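Putative type VI secretion protein (Escherichia coli, PDB 6SKI) is a type VI secretion phospholipase effector of the alpha/beta-hydrolase clan, probably a toxin that hydrolyses membrane phospholipids after being loaded on the VgrG spike. Local coordinates at residues I102-I107 against T443-P448; H110-L115 against T120-K125; C420-L425 against E436-T441; M424-Q429 against Q461-R466. All blocks are in the same frame, centred on the assembly; numbering follows the deposited sequence.

Interaction 1: residues I102-I107 against T443-P448; sequences IHWLNI and TELQLP
W104 and L445 make the apolar half of this contact. The leucine reaches the indole with one methyl: CD2 stands 3.6 Å from the centroid of the five-membered ring of W104, only 5° off the ring normal, a CH-pi contact over the face. The other branch takes a lesser part, L445 CD1 lying 4.1 Å from W104 CE3. With CG of W104 anti to the carbonyl carbon (chi1 -64°), the indole leaves the helix toward the loop and offers this face to the leucine. The edge of the imidazole of the preceding residue, H103, points at the opposite face, its ND1 3.8 Å above the indole plane.

Helix 101-108 packs on the central sheet of an alpha/beta-hydrolase-type core. I102 and L105 face F42 and F194 of its strands, while W104 points to the loop between helices 416-431 and 452-466. L421 of helix 416-431 touches both W104 and L445, which is consistent with large apolar residues at these two buried positions.

Polar atoms enter at the benzene end of the indole. E444 bends at chi2 and crosses the ring at about a right angle, its CB 3.7 Å from W104 CZ2. The carboxylate oxygen OE1 comes within 3.4 Å of W104 CH2, with the carboxylate and ring planes 55° apart. No hydrogen bond joins the two segments; E444 is exposed, and its OE2 makes a weak hydrogen bond to Y98 OH.

Interaction 2: residues H110-L115 against T120-K125; sequences HPDQVL and TSAQIK
D112 meets strand 121-128 with both its backbone and its side chain. Starting from the backbone, the aspartate's CB lies 3.2 Å from Q123 O and 3.9 Å from A122 CB. CG sits anti to the carbonyl carbon (chi1 -83°), which turns the carboxylate back along the strand, toward A122 and the amide of Q123. At the tip the oxygens part company. OD2 accepts the Q123 N-H at 2.8 Å, met on its anti side and 17° out of the carboxylate plane, with an N-H...O angle of 141°. OD1 takes a hydrogen bond from Q119 NE2, in the turn between the segments.

The backbone N of D112 donates to Q123 O at 2.5 Å, a short distance that carries little weight at this resolution. The aspartate thus pairs with both the N-H and the C=O of Q123 on this edge of the strand; the other edge is taken up by strand 22-43, through backbone bonds from A122 and I124 to T38.

L115 and A122 make the apolar contact, L115 CD2 packing 3.6 Å from A122 CB and also touching F175 of helix 156-178. Separately, the ring of P111 lies alongside the extended chain of K125, P111 CB 4.0 Å from K125 CE, while the ammonium donates to Y109 O. An acceptor carboxylate suits a strand edge that presents an N-H, and since two donors grip D112 through different oxygens, the group is probably fixed in its rotation and stabilised as the anion.

Interaction 3: residues C420-L425 against E436-T441; sequences CLRVML and EPIRQT
The loop that follows helix 416-431 folds back along the helix it has just left, and I438 is the residue through which it makes contact. It fits among three side chains within about one turn of the helix: L421, R422 and L425. The closest apolar approach is between delta methyls, I438 CD1 and L425 CD1 being 3.7 Å apart, with the two side chains crossing obliquely. L421 CD2 is more distant, at 4.5 Å from I438 CD1.

R422 supplies a flat surface. Its chain is extended from CG to NE and carries the guanidinium out to the isoleucine, so that I438 CD1 sits 3.9 Å above the guanidinium plane, over its centre. The other branch, CG2, comes to 3.5 Å from R422 NH2. A branched residue suits the place because CG2 and the longer CG1-CD1 arm can touch the arginine together, while CD1 also reaches the leucine. The guanidinium face is poor at hydrogen bonding and accepts such apolar cover.

Farther from the loop, L421 and L425 also touch L105 of helix 101-108. On another side of helix 416-431, V423 and M424 pack on F280 and I282 of strand 278-284, which places the helix between this loop and the central sheet of the alpha/beta-hydrolase-type core.

Interaction 4: residues M424-Q429 against Q461-R466; sequences MLDAAQ and QGKAVR
The D426 side chain swings away from its backbone N (chi1 -172°), and K463 folds at its last torsion; together with a bend in R466 these turns bring one carboxylate to two cationic groups. The result is a salt-bridge network between helices 416-431 and 452-466, whose segments run 40° apart with their axes 9.9 Å from each other at closest approach.

D426 OD2 takes most of the load. K463 NZ donates to it at 2.8 Å through the syn lone pair, and adds a weak bond to OD1. R466 NH2 approaches OD2 differently, at 2.7 Å and from above the carboxylate plane, although the oxygen lies close to the guanidinium's own plane; the two planes are 82° apart. Two positive groups on one oxygen probably favour the ionised aspartate. R466 NH2 also forms a salt bridge to E430, so it is held by two acids of the helix, D426 and E430.

Small residues leave room for the guanidinium, G462 having no side chain to crowd R466 NH1. The nearest alpha carbons are those of A427 and G462, 7.2 Å apart, and the guanidinium is sandwiched between their backbones: A427 CA is over one face and G462 C over the other. R466 further makes a cation-pi contact with F280 of the central sheet. On the alanine side, the methyl CB of A427 rests 3.4 Å from R466 NH1.

In the fold
Helix 416-431 ties together interactions 3 and 4, whose centres are 13 Å apart and which share M424 and L425. Interaction 1 lies only about 6 Å from interaction 3, centre to centre, and a leucine of helix 416-431 takes part in the packing of both. Interaction 2 stands farther off, about 21 Å from the centre of interaction 1, yet K125 NZ makes a weak hydrogen bond to N106 O. Along the chain, helix 101-108 comes first, then the whole of interaction 2, and much later helix 416-431, its loop and helix 452-466. Chain regions over 300 residues apart thus meet around the central sheet, consistent with a single alpha/beta core.

Interaction 1: residues I102-I107 against T443-P448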
loop_
_atom_site.group_PDB
_atom_site.type_symbol
_atom_site.label_atom_id
_atom_site.label_comp_id
_atom_site.label_asym_id
_atom_site.label_seq_id
_atom_site.Cartn_x
_atom_site.Cartn_y
_atom_site.Cartn_z
ATOM N N ILE A 102 -3.738 -5.196 4.474
ATOM C CA ILE A 102 -4.528 -3.987 4.657
ATOM C C ILE A 102 -6.004 -4.291 4.456
ATOM O O ILE A 102 -6.864 -3.747 5.155
ATOM C CB ILE A 102 -4.031 -2.882 3.708
ATOM C CG1 ILE A 102 -2.582 -2.529 4.033
ATOM C CG2 ILE A 102 -4.910 -1.655 3.804
ATOM C CD1 ILE A 102 -2.388 -2.048 5.441
ATOM N N HIS A 103 -6.318 -5.184 3.517
ATOM C CA HIS A 103 -7.690 -5.648 3.357
ATOM C C HIS A 103 -8.208 -6.288 4.638
ATOM O O HIS A 103 -9.322 -6.000 5.088
ATOM C CB HIS A 103 -7.765 -6.641 2.199
ATOM C CG HIS A 103 -9.131 -7.209 1.979
ATOM N ND1 HIS A 103 -9.533 -8.406 2.528
ATOM C CD2 HIS A 103 -10.181 -6.755 1.256
ATOM C CE1 HIS A 103 -10.777 -8.658 2.166
ATOM N NE2 HIS A 103 -11.193 -7.673 1.391
ATOM N N TRP A 104 -7.403 -7.156 5.246
ATOM C CA TRP A 104 -7.840 -7.862 6.444
ATOM C C TRP A 104 -7.907 -6.929 7.642
ATOM O O TRP A 104 -8.784 -7.074 8.497
ATOM C CB TRP A 104 -6.907 -9.035 6.719
ATOM C CG TRP A 104 -6.948 -10.068 5.652
ATOM C CD1 TRP A 104 -5.905 -10.503 4.899
ATOM C CD2 TRP A 104 -8.095 -10.797 5.209
ATOM N NE1 TRP A 104 -6.327 -11.457 4.011
ATOM C CE2 TRP A 104 -7.671 -11.656 4.182
ATOM C CE3 TRP A 104 -9.441 -10.807 5.582
ATOM C CZ2 TRP A 104 -8.541 -12.517 3.525
ATOM C CZ3 TRP A 104 -10.301 -11.659 4.929
ATOM C CH2 TRP A 104 -9.850 -12.503 3.911
ATOM N N LEU A 105 -6.983 -5.973 7.728
ATOM C CA LEU A 105 -7.058 -4.976 8.789
ATOM C C LEU A 105 -8.303 -4.116 8.637
ATOM O O LEU A 105 -8.935 -3.749 9.634
ATOM C CB LEU A 105 -5.805 -4.108 8.778
ATOM C CG LEU A 105 -4.550 -4.690 9.419
ATOM C CD1 LEU A 105 -3.369 -3.800 9.120
ATOM C CD2 LEU A 105 -4.717 -4.872 10.908
ATOM N N ASN A 106 -8.666 -3.775 7.401
ATOM C CA ASN A 106 -9.899 -3.036 7.157
ATOM C C ASN A 106 -11.114 -3.854 7.572
ATOM O O ASN A 106 -12.025 -3.344 8.232
ATOM C CB ASN A 106 -9.980 -2.640 5.684
ATOM C CG ASN A 106 -11.089 -1.657 5.404
ATOM O OD1 ASN A 106 -10.978 -0.473 5.708
ATOM N ND2 ASN A 106 -12.170 -2.143 4.813
ATOM N N ILE A 107 -11.145 -5.131 7.189
ATOM C CA ILE A 107 -12.262 -5.997 7.560
ATOM C C ILE A 107 -12.343 -6.163 9.071
ATOM O O ILE A 107 -13.438 -6.288 9.632
ATOM C CB ILE A 107 -12.135 -7.361 6.849
ATOM C CG1 ILE A 107 -12.230 -7.197 5.332
ATOM C CG2 ILE A 107 -13.191 -8.329 7.343
ATOM C CD1 ILE A 107 -13.235 -6.166 4.881
ATOM N N THR A 443 -11.547 -18.265 7.935
ATOM C CA THR A 443 -10.665 -19.375 7.607
ATOM C C THR A 443 -9.526 -18.960 6.693
ATOM O O THR A 443 -8.559 -19.714 6.549
ATOM C CB THR A 443 -11.457 -20.510 6.955
ATOM O OG1 THR A 443 -11.888 -20.105 5.650
ATOM C CG2 THR A 443 -12.671 -20.863 7.799
ATOM N N GLU A 444 -9.615 -17.780 6.086
ATOM C CA GLU A 444 -8.500 -17.220 5.343
ATOM C C GLU A 444 -7.426 -16.664 6.261
ATOM O O GLU A 444 -6.325 -16.363 5.791
ATOM C CB GLU A 444 -8.993 -16.113 4.413
ATOM C CG GLU A 444 -9.524 -16.606 3.087
ATOM C CD GLU A 444 -10.812 -15.915 2.690
ATOM O OE1 GLU A 444 -11.538 -15.446 3.592
ATOM O OE2 GLU A 444 -11.098 -15.839 1.477
ATOM N N LEU A 445 -7.722 -16.520 7.550
ATOM C CA LEU A 445 -6.801 -15.949 8.517
ATOM C C LEU A 445 -6.335 -16.969 9.543
ATOM O O LEU A 445 -5.605 -16.611 10.471
ATOM C CB LEU A 445 -7.456 -14.761 9.219
ATOM C CG LEU A 445 -7.696 -13.548 8.325
ATOM C CD1 LEU A 445 -8.024 -12.322 9.151
ATOM C CD2 LEU A 445 -6.495 -13.301 7.435
ATOM N N GLN A 446 -6.725 -18.230 9.390
ATOM C CA GLN A 446 -6.344 -19.270 10.330
ATOM C C GLN A 446 -4.966 -19.802 9.978
ATOM O O GLN A 446 -4.653 -20.032 8.808
ATOM C CB GLN A 446 -7.361 -20.411 10.331
ATOM C CG GLN A 446 -8.735 -20.006 10.812
ATOM C CD GLN A 446 -8.693 -19.245 12.120
ATOM O OE1 GLN A 446 -8.148 -19.724 13.114
ATOM N NE2 GLN A 446 -9.261 -18.047 12.125
ATOM N N LEU A 447 -4.151 -19.991 11.000
ATOM C CA LEU A 447 -2.755 -20.373 10.898
ATOM C C LEU A 447 -2.607 -21.888 10.965
ATOM O O LEU A 447 -3.276 -22.542 11.768
ATOM C CB LEU A 447 -1.951 -19.734 12.018
ATOM C CG LEU A 447 -1.624 -18.271 11.752
ATOM C CD1 LEU A 447 -0.753 -17.736 12.844
ATOM C CD2 LEU A 447 -0.932 -18.149 10.415
ATOM N N PRO A 448 -1.754 -22.462 10.120
ATOM C CA PRO A 448 -1.436 -23.883 10.256
ATOM C C PRO A 448 -0.780 -24.150 11.599
ATOM O O PRO A 448 -0.184 -23.259 12.207
ATOM C CB PRO A 448 -0.467 -24.142 9.098
ATOM C CG PRO A 448 -0.758 -23.063 8.118
ATOM C CD PRO A 448 -1.098 -21.866 8.946
#

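Interaction 2: residues H110-L115 against T120-K125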
loop_
_atom_site.group_PDB
_atom_site.type_symbol
_atom_site.label_atom_id
_atom_site.label_comp_id
_atom_site.label_asym_id
_atom_site.label_seq_id
_atom_site.Cartn_x
_atom_site.Cartn_y
_atom_site.Cartn_z
ATOM N N HIS A 110 -12.620 -2.385 13.895
ATOM C CA HIS A 110 -13.962 -2.313 14.443
ATOM C C HIS A 110 -14.667 -1.060 13.936
ATOM O O HIS A 110 -14.192 0.055 14.186
ATOM C CB HIS A 110 -13.917 -2.309 15.966
ATOM C CG HIS A 110 -15.267 -2.265 16.605
ATOM N ND1 HIS A 110 -15.672 -1.228 17.416
ATOM C CD2 HIS A 110 -16.310 -3.124 16.543
ATOM C CE1 HIS A 110 -16.906 -1.452 17.829
ATOM N NE2 HIS A 110 -17.316 -2.596 17.314
ATOM N N PRO A 111 -15.783 -1.194 13.222
ATOM C CA PRO A 111 -16.523 -0.007 12.791
ATOM C C PRO A 111 -17.627 0.377 13.762
ATOM O O PRO A 111 -18.314 -0.490 14.310
ATOM C CB PRO A 111 -17.083 -0.444 11.438
ATOM C CG PRO A 111 -17.400 -1.891 11.664
ATOM C CD PRO A 111 -16.370 -2.420 12.655
ATOM N N ASP A 112 -17.804 1.672 13.988
ATOM C CA ASP A 112 -18.927 2.180 14.760
ATOM C C ASP A 112 -19.907 2.846 13.809
ATOM O O ASP A 112 -19.510 3.675 12.985
ATOM C CB ASP A 112 -18.458 3.166 15.828
ATOM C CG ASP A 112 -17.972 2.472 17.082
ATOM O OD1 ASP A 112 -18.807 1.884 17.799
ATOM O OD2 ASP A 112 -16.754 2.504 17.347
ATOM N N GLN A 113 -21.184 2.473 13.910
ATOM C CA GLN A 113 -22.211 3.037 13.040
ATOM C C GLN A 113 -23.187 3.893 13.837
ATOM O O GLN A 113 -23.315 5.084 13.557
ATOM C CB GLN A 113 -22.930 1.914 12.292
ATOM C CG GLN A 113 -22.206 1.440 11.052
ATOM C CD GLN A 113 -23.021 0.453 10.252
ATOM O OE1 GLN A 113 -23.903 -0.215 10.786
ATOM N NE2 GLN A 113 -22.730 0.354 8.962
ATOM N N VAL A 114 -23.848 3.337 14.847
ATOM C CA VAL A 114 -24.736 4.087 15.724
ATOM C C VAL A 114 -24.146 4.045 17.123
ATOM O O VAL A 114 -23.887 2.961 17.661
ATOM C CB VAL A 114 -26.164 3.517 15.710
ATOM C CG1 VAL A 114 -26.966 4.080 16.867
ATOM C CG2 VAL A 114 -26.843 3.824 14.392
ATOM N N LEU A 115 -23.934 5.214 17.713
ATOM C CA LEU A 115 -23.302 5.248 19.018
ATOM C C LEU A 115 -24.314 4.925 20.109
ATOM O O LEU A 115 -25.522 5.114 19.955
ATOM C CB LEU A 115 -22.664 6.611 19.282
ATOM C CG LEU A 115 -21.756 7.147 18.179
ATOM C CD1 LEU A 115 -21.088 8.429 18.623
ATOM C CD2 LEU A 115 -20.727 6.105 17.794
ATOM N N THR A 120 -18.284 7.279 24.289
ATOM C CA THR A 120 -17.454 8.466 24.140
ATOM C C THR A 120 -16.249 8.229 23.239
ATOM O O THR A 120 -15.370 9.092 23.159
ATOM C CB THR A 120 -16.990 8.966 25.509
ATOM O OG1 THR A 120 -16.759 7.850 26.375
ATOM C CG2 THR A 120 -18.040 9.872 26.125
ATOM N N SER A 121 -16.178 7.082 22.574
ATOM C CA SER A 121 -15.137 6.823 21.592
ATOM C C SER A 121 -15.726 5.963 20.489
ATOM O O SER A 121 -16.385 4.958 20.760
ATOM C CB SER A 121 -13.922 6.125 22.210
ATOM O OG SER A 121 -13.663 6.598 23.517
ATOM N N ALA A 122 -15.473 6.359 19.246
ATOM C CA ALA A 122 -16.031 5.679 18.092
ATOM C C ALA A 122 -14.942 5.489 17.052
ATOM O O ALA A 122 -13.942 6.207 17.032
ATOM C CB ALA A 122 -17.204 6.454 17.488
ATOM N N GLN A 123 -15.149 4.504 16.184
ATOM C CA GLN A 123 -14.214 4.200 15.114
ATOM C C GLN A 123 -14.968 4.069 13.804
ATOM O O GLN A 123 -16.000 3.397 13.740
ATOM C CB GLN A 123 -13.443 2.915 15.396
ATOM C CG GLN A 123 -12.181 3.109 16.191
ATOM C CD GLN A 123 -11.449 1.814 16.413
ATOM O OE1 GLN A 123 -11.841 0.773 15.893
ATOM N NE2 GLN A 123 -10.373 1.869 17.182
ATOM N N ILE A 124 -14.447 4.711 12.766
ATOM C CA ILE A 124 -14.912 4.534 11.402
ATOM C C ILE A 124 -13.683 4.260 10.552
ATOM O O ILE A 124 -12.558 4.597 10.924
ATOM C CB ILE A 124 -15.692 5.756 10.877
ATOM C CG1 ILE A 124 -14.764 6.955 10.716
ATOM C CG2 ILE A 124 -16.834 6.099 11.810
ATOM C CD1 ILE A 124 -15.449 8.178 10.183
ATOM N N LYS A 125 -13.899 3.625 9.406
ATOM C CA LYS A 125 -12.779 3.124 8.630
ATOM C C LYS A 125 -12.938 3.489 7.165
ATOM O O LYS A 125 -14.044 3.718 6.673
ATOM C CB LYS A 125 -12.609 1.609 8.793
ATOM C CG LYS A 125 -13.807 0.767 8.429
ATOM C CD LYS A 125 -13.652 -0.610 9.039
ATOM C CE LYS A 125 -14.634 -1.601 8.468
ATOM N NZ LYS A 125 -14.758 -2.780 9.364
#

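Interaction 3: residues C420-L425 against E436-T441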
loop_
_atom_site.group_PDB
_atom_site.type_symbol
_atom_site.label_atom_id
_atom_site.label_comp_id
_atom_site.label_asym_id
_atom_site.label_seq_id
_atom_site.Cartn_x
_atom_site.Cartn_y
_atom_site.Cartn_z
ATOM N N CYS A 420 2.102 -12.033 9.970
ATOM C CA CYS A 420 2.407 -10.607 9.941
ATOM C C CYS A 420 1.179 -9.769 10.275
ATOM O O CYS A 420 1.290 -8.734 10.946
ATOM C CB CYS A 420 2.964 -10.234 8.573
ATOM S SG CYS A 420 4.511 -11.073 8.203
ATOM N N LEU A 421 0.005 -10.218 9.834
ATOM C CA LEU A 421 -1.249 -9.586 10.215
ATOM C C LEU A 421 -1.431 -9.593 11.722
ATOM O O LEU A 421 -1.833 -8.588 12.311
ATOM C CB LEU A 421 -2.411 -10.315 9.548
ATOM C CG LEU A 421 -3.789 -9.694 9.717
ATOM C CD1 LEU A 421 -3.833 -8.306 9.122
ATOM C CD2 LEU A 421 -4.818 -10.589 9.092
ATOM N N ARG A 422 -1.168 -10.730 12.359
ATOM C CA ARG A 422 -1.358 -10.825 13.802
ATOM C C ARG A 422 -0.361 -9.951 14.549
ATOM O O ARG A 422 -0.689 -9.377 15.593
ATOM C CB ARG A 422 -1.263 -12.281 14.243
ATOM C CG ARG A 422 -2.481 -13.067 13.835
ATOM C CD ARG A 422 -2.229 -14.545 13.768
ATOM N NE ARG A 422 -3.246 -15.196 12.952
ATOM C CZ ARG A 422 -4.333 -15.774 13.442
ATOM N NH1 ARG A 422 -4.550 -15.780 14.749
ATOM N NH2 ARG A 422 -5.206 -16.341 12.628
ATOM N N VAL A 423 0.855 -9.819 14.022
ATOM C CA VAL A 423 1.820 -8.917 14.645
ATOM C C VAL A 423 1.350 -7.469 14.545
ATOM O O VAL A 423 1.411 -6.710 15.524
ATOM C CB VAL A 423 3.212 -9.103 14.023
ATOM C CG1 VAL A 423 4.219 -8.231 14.735
ATOM C CG2 VAL A 423 3.633 -10.549 14.110
ATOM N N MET A 424 0.865 -7.062 13.370
ATOM C CA MET A 424 0.348 -5.701 13.236
ATOM C C MET A 424 -0.891 -5.486 14.096
ATOM O O MET A 424 -1.093 -4.394 14.637
ATOM C CB MET A 424 0.053 -5.379 11.774
ATOM C CG MET A 424 -0.220 -3.903 11.519
ATOM S SD MET A 424 1.134 -2.790 11.935
ATOM C CE MET A 424 2.345 -3.235 10.707
ATOM N N LEU A 425 -1.730 -6.512 14.235
ATOM C CA LEU A 425 -2.897 -6.403 15.100
ATOM C C LEU A 425 -2.482 -6.206 16.547
ATOM O O LEU A 425 -3.084 -5.406 17.267
ATOM C CB LEU A 425 -3.774 -7.647 14.969
ATOM C CG LEU A 425 -4.617 -7.823 13.711
ATOM C CD1 LEU A 425 -5.025 -9.273 13.559
ATOM C CD2 LEU A 425 -5.832 -6.939 13.767
ATOM N N GLU A 436 -11.834 -6.250 15.600
ATOM C CA GLU A 436 -12.637 -7.430 15.834
ATOM C C GLU A 436 -11.720 -8.642 15.982
ATOM O O GLU A 436 -10.681 -8.725 15.323
ATOM C CB GLU A 436 -13.617 -7.648 14.686
ATOM C CG GLU A 436 -14.508 -6.450 14.383
ATOM C CD GLU A 436 -15.692 -6.320 15.326
ATOM O OE1 GLU A 436 -15.611 -6.793 16.479
ATOM O OE2 GLU A 436 -16.712 -5.733 14.910
ATOM N N PRO A 437 -12.070 -9.585 16.852
ATOM C CA PRO A 437 -11.222 -10.764 17.032
ATOM C C PRO A 437 -11.126 -11.582 15.753
ATOM O O PRO A 437 -12.039 -11.596 14.926
ATOM C CB PRO A 437 -11.947 -11.539 18.137
ATOM C CG PRO A 437 -12.598 -10.450 18.922
ATOM C CD PRO A 437 -13.164 -9.577 17.835
ATOM N N ILE A 438 -9.995 -12.261 15.592
ATOM C CA ILE A 438 -9.834 -13.238 14.524
ATOM C C ILE A 438 -10.486 -14.528 14.991
ATOM O O ILE A 438 -10.040 -15.143 15.966
ATOM C CB ILE A 438 -8.357 -13.461 14.176
ATOM C CG1 ILE A 438 -7.781 -12.247 13.453
ATOM C CG2 ILE A 438 -8.202 -14.699 13.313
ATOM C CD1 ILE A 438 -6.474 -12.527 12.751
ATOM N N ARG A 439 -11.544 -14.935 14.306
ATOM C CA ARG A 439 -12.340 -16.078 14.709
ATOM C C ARG A 439 -12.135 -17.224 13.729
ATOM O O ARG A 439 -11.560 -17.060 12.651
ATOM C CB ARG A 439 -13.821 -15.695 14.788
ATOM C CG ARG A 439 -14.095 -14.485 15.669
ATOM C CD ARG A 439 -15.569 -14.117 15.670
ATOM N NE ARG A 439 -15.839 -12.891 16.418
ATOM C CZ ARG A 439 -15.856 -11.675 15.882
ATOM N NH1 ARG A 439 -15.615 -11.513 14.589
ATOM N NH2 ARG A 439 -16.115 -10.617 16.638
ATOM N N GLN A 440 -12.610 -18.405 14.127
ATOM C CA GLN A 440 -12.609 -19.543 13.218
ATOM C C GLN A 440 -13.500 -19.296 12.011
ATOM O O GLN A 440 -13.341 -19.967 10.987
ATOM C CB GLN A 440 -13.042 -20.811 13.956
ATOM C CG GLN A 440 -11.962 -21.431 14.848
ATOM C CD GLN A 440 -11.336 -20.443 15.823
ATOM O OE1 GLN A 440 -12.018 -19.880 16.679
ATOM N NE2 GLN A 440 -10.031 -20.233 15.695
ATOM N N THR A 441 -14.440 -18.353 12.119
ATOM C CA THR A 441 -15.217 -17.936 10.958
ATOM C C THR A 441 -14.307 -17.470 9.828
ATOM O O THR A 441 -14.541 -17.796 8.657
ATOM C CB THR A 441 -16.190 -16.825 11.356
ATOM O OG1 THR A 441 -17.156 -17.345 12.278
ATOM C CG2 THR A 441 -16.909 -16.271 10.135
#

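Interaction 4: residues M424-Q429 against Q461-R466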
loop_
_atom_site.group_PDB
_atom_site.type_symbol
_atom_site.label_atom_id
_atom_site.label_comp_id
_atom_site.label_asym_id
_atom_site.label_seq_id
_atom_site.Cartn_x
_atom_site.Cartn_y
_atom_site.Cartn_z
ATOM N N MET A 424 0.865 -7.062 13.370
ATOM C CA MET A 424 0.348 -5.701 13.236
ATOM C C MET A 424 -0.891 -5.486 14.096
ATOM O O MET A 424 -1.093 -4.394 14.637
ATOM C CB MET A 424 0.053 -5.379 11.774
ATOM C CG MET A 424 -0.220 -3.903 11.519
ATOM S SD MET A 424 1.134 -2.790 11.935
ATOM C CE MET A 424 2.345 -3.235 10.707
ATOM N N LEU A 425 -1.730 -6.512 14.235
ATOM C CA LEU A 425 -2.897 -6.403 15.100
ATOM C C LEU A 425 -2.482 -6.206 16.547
ATOM O O LEU A 425 -3.084 -5.406 17.267
ATOM C CB LEU A 425 -3.774 -7.647 14.969
ATOM C CG LEU A 425 -4.617 -7.823 13.711
ATOM C CD1 LEU A 425 -5.025 -9.273 13.559
ATOM C CD2 LEU A 425 -5.832 -6.939 13.767
ATOM N N ASP A 426 -1.451 -6.927 16.988
ATOM C CA ASP A 426 -0.964 -6.758 18.351
ATOM C C ASP A 426 -0.422 -5.353 18.565
ATOM O O ASP A 426 -0.708 -4.718 19.587
ATOM C CB ASP A 426 0.108 -7.803 18.651
ATOM C CG ASP A 426 0.515 -7.818 20.106
ATOM O OD1 ASP A 426 -0.365 -7.648 20.972
ATOM O OD2 ASP A 426 1.717 -8.003 20.384
ATOM N N ALA A 427 0.345 -4.842 17.600
ATOM C CA ALA A 427 0.884 -3.492 17.726
ATOM C C ALA A 427 -0.231 -2.457 17.795
ATOM O O ALA A 427 -0.221 -1.566 18.655
ATOM C CB ALA A 427 1.817 -3.194 16.556
ATOM N N ALA A 428 -1.213 -2.567 16.899
ATOM C CA ALA A 428 -2.299 -1.597 16.873
ATOM C C ALA A 428 -3.141 -1.675 18.138
ATOM O O ALA A 428 -3.530 -0.644 18.695
ATOM C CB ALA A 428 -3.161 -1.814 15.633
ATOM N N GLN A 429 -3.426 -2.887 18.613
ATOM C CA GLN A 429 -4.197 -3.042 19.839
ATOM C C GLN A 429 -3.447 -2.496 21.042
ATOM O O GLN A 429 -4.069 -1.995 21.984
ATOM C CB GLN A 429 -4.551 -4.512 20.041
ATOM C CG GLN A 429 -5.734 -4.967 19.210
ATOM C CD GLN A 429 -5.781 -6.470 19.033
ATOM O OE1 GLN A 429 -4.991 -7.200 19.628
ATOM N NE2 GLN A 429 -6.707 -6.939 18.208
ATOM N N GLN A 461 8.263 -11.055 19.384
ATOM C CA GLN A 461 9.304 -10.225 18.798
ATOM C C GLN A 461 8.802 -8.811 18.587
ATOM O O GLN A 461 9.500 -7.843 18.913
ATOM C CB GLN A 461 9.785 -10.834 17.485
ATOM C CG GLN A 461 10.630 -12.070 17.669
ATOM C CD GLN A 461 11.060 -12.669 16.358
ATOM O OE1 GLN A 461 10.799 -12.113 15.297
ATOM N NE2 GLN A 461 11.722 -13.813 16.423
ATOM N N GLY A 462 7.560 -8.668 18.119
ATOM C CA GLY A 462 7.010 -7.338 17.961
ATOM C C GLY A 462 6.996 -6.591 19.276
ATOM O O GLY A 462 7.485 -5.460 19.361
ATOM N N LYS A 463 6.524 -7.249 20.338
ATOM C CA LYS A 463 6.528 -6.611 21.646
ATOM C C LYS A 463 7.930 -6.155 22.007
ATOM O O LYS A 463 8.125 -5.027 22.475
ATOM C CB LYS A 463 5.986 -7.571 22.703
ATOM C CG LYS A 463 4.534 -7.943 22.504
ATOM C CD LYS A 463 4.075 -8.949 23.540
ATOM C CE LYS A 463 2.644 -9.387 23.284
ATOM N NZ LYS A 463 1.703 -8.237 23.222
ATOM N N ALA A 464 8.929 -6.990 21.715
ATOM C CA ALA A 464 10.297 -6.641 22.068
ATOM C C ALA A 464 10.733 -5.371 21.354
ATOM O O ALA A 464 11.368 -4.500 21.955
ATOM C CB ALA A 464 11.236 -7.798 21.742
ATOM N N VAL A 465 10.397 -5.239 20.070
ATOM C CA VAL A 465 10.795 -4.029 19.360
ATOM C C VAL A 465 9.942 -2.852 19.810
ATOM O O VAL A 465 10.372 -1.694 19.745
ATOM C CB VAL A 465 10.751 -4.245 17.836
ATOM C CG1 VAL A 465 11.327 -5.602 17.487
ATOM C CG2 VAL A 465 9.353 -4.096 17.293
ATOM N N ARG A 466 8.721 -3.124 20.277
ATOM C CA ARG A 466 7.864 -2.042 20.748
ATOM C C ARG A 466 8.266 -1.594 22.147
ATOM O O ARG A 466 8.156 -0.410 22.481
ATOM C CB ARG A 466 6.403 -2.471 20.697
ATOM C CG ARG A 466 5.859 -2.507 19.283
ATOM C CD ARG A 466 4.351 -2.564 19.252
ATOM N NE ARG A 466 3.830 -3.590 20.142
ATOM C CZ ARG A 466 3.531 -4.823 19.753
ATOM N NH1 ARG A 466 3.711 -5.178 18.490
ATOM N NH2 ARG A 466 3.059 -5.700 20.623
#